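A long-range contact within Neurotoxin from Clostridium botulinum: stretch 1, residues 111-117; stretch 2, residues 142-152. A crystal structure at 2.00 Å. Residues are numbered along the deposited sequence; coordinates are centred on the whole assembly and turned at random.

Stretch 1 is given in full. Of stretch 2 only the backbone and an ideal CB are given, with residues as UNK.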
# COMPACT_ATOMS: atom_id res chain seq x y z
N PHE A 111 0.44 2.13 -16.30
CA PHE A 111 -1.02 2.22 -16.46
C PHE A 111 -1.82 0.97 -16.10
O PHE A 111 -1.41 -0.15 -16.38
CB PHE A 111 -1.41 2.55 -17.92
CG PHE A 111 -0.90 3.87 -18.42
CD1 PHE A 111 0.40 4.00 -18.89
CD2 PHE A 111 -1.74 4.98 -18.43
CE1 PHE A 111 0.86 5.22 -19.36
CE2 PHE A 111 -1.28 6.21 -18.90
CZ PHE A 111 0.02 6.33 -19.36
N LEU A 112 -2.99 1.21 -15.50
CA LEU A 112 -3.95 0.16 -15.17
C LEU A 112 -5.12 0.62 -16.04
O LEU A 112 -5.63 1.73 -15.85
CB LEU A 112 -4.36 0.19 -13.71
CG LEU A 112 -5.50 -0.78 -13.36
CD1 LEU A 112 -4.95 -2.19 -13.28
CD2 LEU A 112 -6.13 -0.40 -12.03
N VAL A 113 -5.56 -0.21 -16.98
CA VAL A 113 -6.65 0.22 -17.84
C VAL A 113 -7.84 -0.71 -17.94
O VAL A 113 -7.71 -1.94 -18.00
CB VAL A 113 -6.11 0.60 -19.28
CG1 VAL A 113 -4.68 0.14 -19.44
CG2 VAL A 113 -7.00 0.02 -20.36
N PHE A 114 -9.02 -0.10 -17.90
CA PHE A 114 -10.28 -0.82 -18.00
C PHE A 114 -10.80 -0.55 -19.40
O PHE A 114 -10.93 0.60 -19.82
CB PHE A 114 -11.28 -0.32 -16.95
CG PHE A 114 -12.67 -0.88 -17.12
CD1 PHE A 114 -13.64 -0.16 -17.81
CD2 PHE A 114 -12.99 -2.13 -16.63
CE1 PHE A 114 -14.91 -0.68 -18.01
CE2 PHE A 114 -14.27 -2.67 -16.82
CZ PHE A 114 -15.23 -1.94 -17.51
N THR A 115 -11.11 -1.63 -20.12
CA THR A 115 -11.58 -1.53 -21.49
C THR A 115 -12.97 -2.11 -21.70
O THR A 115 -13.28 -3.20 -21.24
CB THR A 115 -10.61 -2.26 -22.45
OG1 THR A 115 -9.30 -1.71 -22.31
CG2 THR A 115 -11.08 -2.12 -23.90
N LEU A 116 -13.79 -1.35 -22.42
CA LEU A 116 -15.14 -1.77 -22.77
C LEU A 116 -14.95 -2.16 -24.25
O LEU A 116 -14.68 -1.30 -25.08
CB LEU A 116 -16.09 -0.57 -22.64
CG LEU A 116 -17.36 -0.68 -21.78
CD1 LEU A 116 -17.12 -1.58 -20.57
CD2 LEU A 116 -17.79 0.72 -21.35
N LYS A 117 -15.05 -3.44 -24.56
CA LYS A 117 -14.84 -3.89 -25.93
C LYS A 117 -16.12 -4.29 -26.66
O LYS A 117 -16.69 -5.34 -26.39
CB LYS A 117 -13.86 -5.07 -25.93
CG LYS A 117 -13.39 -5.51 -27.30
CD LYS A 117 -12.59 -6.80 -27.20
CE LYS A 117 -11.93 -7.15 -28.52
NZ LYS A 117 -10.91 -6.13 -28.88
N UNK A 142 -0.51 -2.34 -2.07
CA UNK A 142 -1.90 -2.74 -2.19
C UNK A 142 -2.68 -1.46 -2.52
O UNK A 142 -2.39 -0.40 -1.96
CB UNK A 142 -2.41 -3.42 -0.92
N UNK A 143 -3.65 -1.55 -3.43
CA UNK A 143 -4.48 -0.40 -3.72
C UNK A 143 -5.90 -0.87 -4.03
O UNK A 143 -6.10 -2.01 -4.47
CB UNK A 143 -3.90 0.41 -4.88
N UNK A 144 -6.87 -0.00 -3.77
CA UNK A 144 -8.28 -0.33 -3.97
C UNK A 144 -8.84 0.29 -5.25
O UNK A 144 -8.85 1.51 -5.41
CB UNK A 144 -9.10 0.14 -2.77
N UNK A 145 -9.30 -0.58 -6.14
CA UNK A 145 -9.85 -0.15 -7.42
C UNK A 145 -11.37 -0.14 -7.41
O UNK A 145 -12.01 -1.03 -6.85
CB UNK A 145 -9.34 -1.06 -8.54
N UNK A 146 -11.94 0.88 -8.03
CA UNK A 146 -13.39 0.95 -8.16
C UNK A 146 -13.69 1.51 -9.53
O UNK A 146 -13.34 2.64 -9.85
CB UNK A 146 -14.02 1.80 -7.06
N UNK A 147 -14.33 0.69 -10.36
CA UNK A 147 -14.69 1.11 -11.71
C UNK A 147 -16.20 1.20 -11.77
O UNK A 147 -16.88 0.23 -11.46
CB UNK A 147 -14.15 0.15 -12.77
N UNK A 148 -16.73 2.36 -12.14
CA UNK A 148 -18.19 2.51 -12.24
C UNK A 148 -18.54 2.76 -13.71
O UNK A 148 -17.86 3.52 -14.40
CB UNK A 148 -18.70 3.65 -11.35
N UNK A 149 -19.61 2.12 -14.18
CA UNK A 149 -20.01 2.28 -15.56
C UNK A 149 -21.51 2.41 -15.76
O UNK A 149 -22.28 1.57 -15.30
CB UNK A 149 -19.49 1.09 -16.38
N UNK A 150 -21.91 3.47 -16.45
CA UNK A 150 -23.31 3.69 -16.79
C UNK A 150 -23.27 3.70 -18.32
O UNK A 150 -22.75 4.63 -18.92
CB UNK A 150 -23.89 4.97 -16.19
N UNK A 151 -23.82 2.65 -18.93
CA UNK A 151 -23.81 2.54 -20.39
C UNK A 151 -24.50 3.70 -21.10
O UNK A 151 -24.33 3.88 -22.31
CB UNK A 151 -24.48 1.23 -20.81
N UNK A 152 -25.28 4.48 -20.37
CA UNK A 152 -25.94 5.63 -20.97
C UNK A 152 -25.40 6.90 -20.31
O UNK A 152 -25.95 7.99 -20.47
CB UNK A 152 -27.46 5.53 -20.82

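The two strands run in roughly the same direction, their axes 26° apart and 9.8 Å at closest approach, so side chains fill the space between. Stretch 1 offers Leu112, Phe114 and Leu116, a wholly apolar row.

Position 142 lies out of reach, its type open; it is Trp142. Position 143 points its CB toward stretch 1, yet nothing there lies within 5.5 Å of the ideal CB. A small residue would leave the gap open, whereas a long apolar one, such as methionine or an aromatic, could reach Leu112. The residue is Phe143, with chi1 in p; its CE1 lies 3.9 Å from Leu112 CD2, which sits at the ring edge, near its plane.

Position 144 is out of reach; it is Phe144. At 145 the backbone is extended and the ideal CB is already 4.8 Å from Leu112 CD2. A short branched apolar side chain closes the distance, as valine or isoleucine would, and beta-branching is at home in a strand. It is Val145, and its CG2 packs 3.8 Å from Leu112 CD2. At 146, again out of reach, is Thr146.

Position 147 stands where the strands come close, its CA 7.9 Å from the CA of Phe114, and its ideal CB is 4.6 Å from Phe114 CD2. The apolar Phe114 ring favours an aliphatic chain: valine, isoleucine or leucine. Ile147 uses both branches. CG2 lies over one face of the Phe114 ring, 3.8 Å from the centroid and 7° off the normal, a CH-pi contact, while CD1 comes within 3.4 Å of Phe114 CD2.

Position 148 points away; it is Thr148. The ideal CB at 149 faces a space between Phe114 CE1, at 5.2 Å, and Leu116 CD2, at 5.3 Å. Valine or isoleucine would suit, and threonine has a similar shape. Thr149 places OG1 3.9 Å from Phe114 CE1 and CG2 4.2 Å from Leu116 CD2. The contact buries OG1 without a polar partner.

Position 150 is out of reach; Asn150 accepts a hydrogen bond at OD1 from the backbone N of 152, at 2.8 Å. At 151, phi/psi of -59/-15 leaves the extended form and CB points sideways, so a side chain must extend some way to reach Leu116, as methionine, leucine or an aromatic could. Met151 does so, bringing SD to 4.1 Å from Leu116 CD2. Position 152 is beyond reach; it is Met152.

Stretch 2, residues 142-152: WFFVTITTNMM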
# COMPACT_ATOMS: atom_id res chain seq x y z
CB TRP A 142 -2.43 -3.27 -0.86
CG TRP A 142 -2.24 -4.73 -0.61
CD1 TRP A 142 -1.35 -5.31 0.26
CD2 TRP A 142 -3.01 -5.80 -1.17
NE1 TRP A 142 -1.53 -6.67 0.27
CE2 TRP A 142 -2.54 -7.00 -0.59
CE3 TRP A 142 -4.05 -5.86 -2.11
CZ2 TRP A 142 -3.07 -8.25 -0.92
CZ3 TRP A 142 -4.58 -7.10 -2.44
CH2 TRP A 142 -4.09 -8.28 -1.84
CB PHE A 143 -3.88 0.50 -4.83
CG PHE A 143 -3.77 -0.14 -6.18
CD1 PHE A 143 -4.71 0.12 -7.17
CD2 PHE A 143 -2.68 -0.94 -6.50
CE1 PHE A 143 -4.57 -0.40 -8.46
CE2 PHE A 143 -2.52 -1.48 -7.78
CZ PHE A 143 -3.47 -1.20 -8.76
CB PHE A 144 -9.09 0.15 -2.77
CG PHE A 144 -10.54 -0.24 -2.81
CD1 PHE A 144 -10.92 -1.58 -2.73
CD2 PHE A 144 -11.53 0.73 -2.90
CE1 PHE A 144 -12.27 -1.94 -2.73
CE2 PHE A 144 -12.89 0.38 -2.90
CZ PHE A 144 -13.25 -0.96 -2.81
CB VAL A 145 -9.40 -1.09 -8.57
CG1 VAL A 145 -10.09 -0.68 -9.88
CG2 VAL A 145 -7.90 -1.04 -8.73
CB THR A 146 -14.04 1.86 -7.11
OG1 THR A 146 -13.70 1.41 -5.79
CG2 THR A 146 -15.56 1.80 -7.25
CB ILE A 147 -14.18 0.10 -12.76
CG1 ILE A 147 -12.65 0.08 -12.76
CG2 ILE A 147 -14.71 0.45 -14.15
CD1 ILE A 147 -12.04 -1.08 -13.53
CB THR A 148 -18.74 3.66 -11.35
OG1 THR A 148 -18.28 4.92 -11.84
CG2 THR A 148 -18.31 3.48 -9.90
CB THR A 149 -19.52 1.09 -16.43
OG1 THR A 149 -18.09 1.06 -16.46
CG2 THR A 149 -20.06 1.21 -17.86
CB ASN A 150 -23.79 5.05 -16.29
CG ASN A 150 -25.25 5.31 -16.63
OD1 ASN A 150 -25.76 4.83 -17.64
ND2 ASN A 150 -25.93 6.08 -15.78
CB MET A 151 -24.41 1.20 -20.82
CG MET A 151 -23.58 -0.01 -20.40
SD MET A 151 -21.85 0.04 -20.99
CE MET A 151 -22.06 -0.44 -22.70
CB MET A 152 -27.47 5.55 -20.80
CG MET A 152 -27.97 4.53 -19.80
SD MET A 152 -28.13 2.85 -20.46
CE MET A 152 -29.85 2.84 -20.91
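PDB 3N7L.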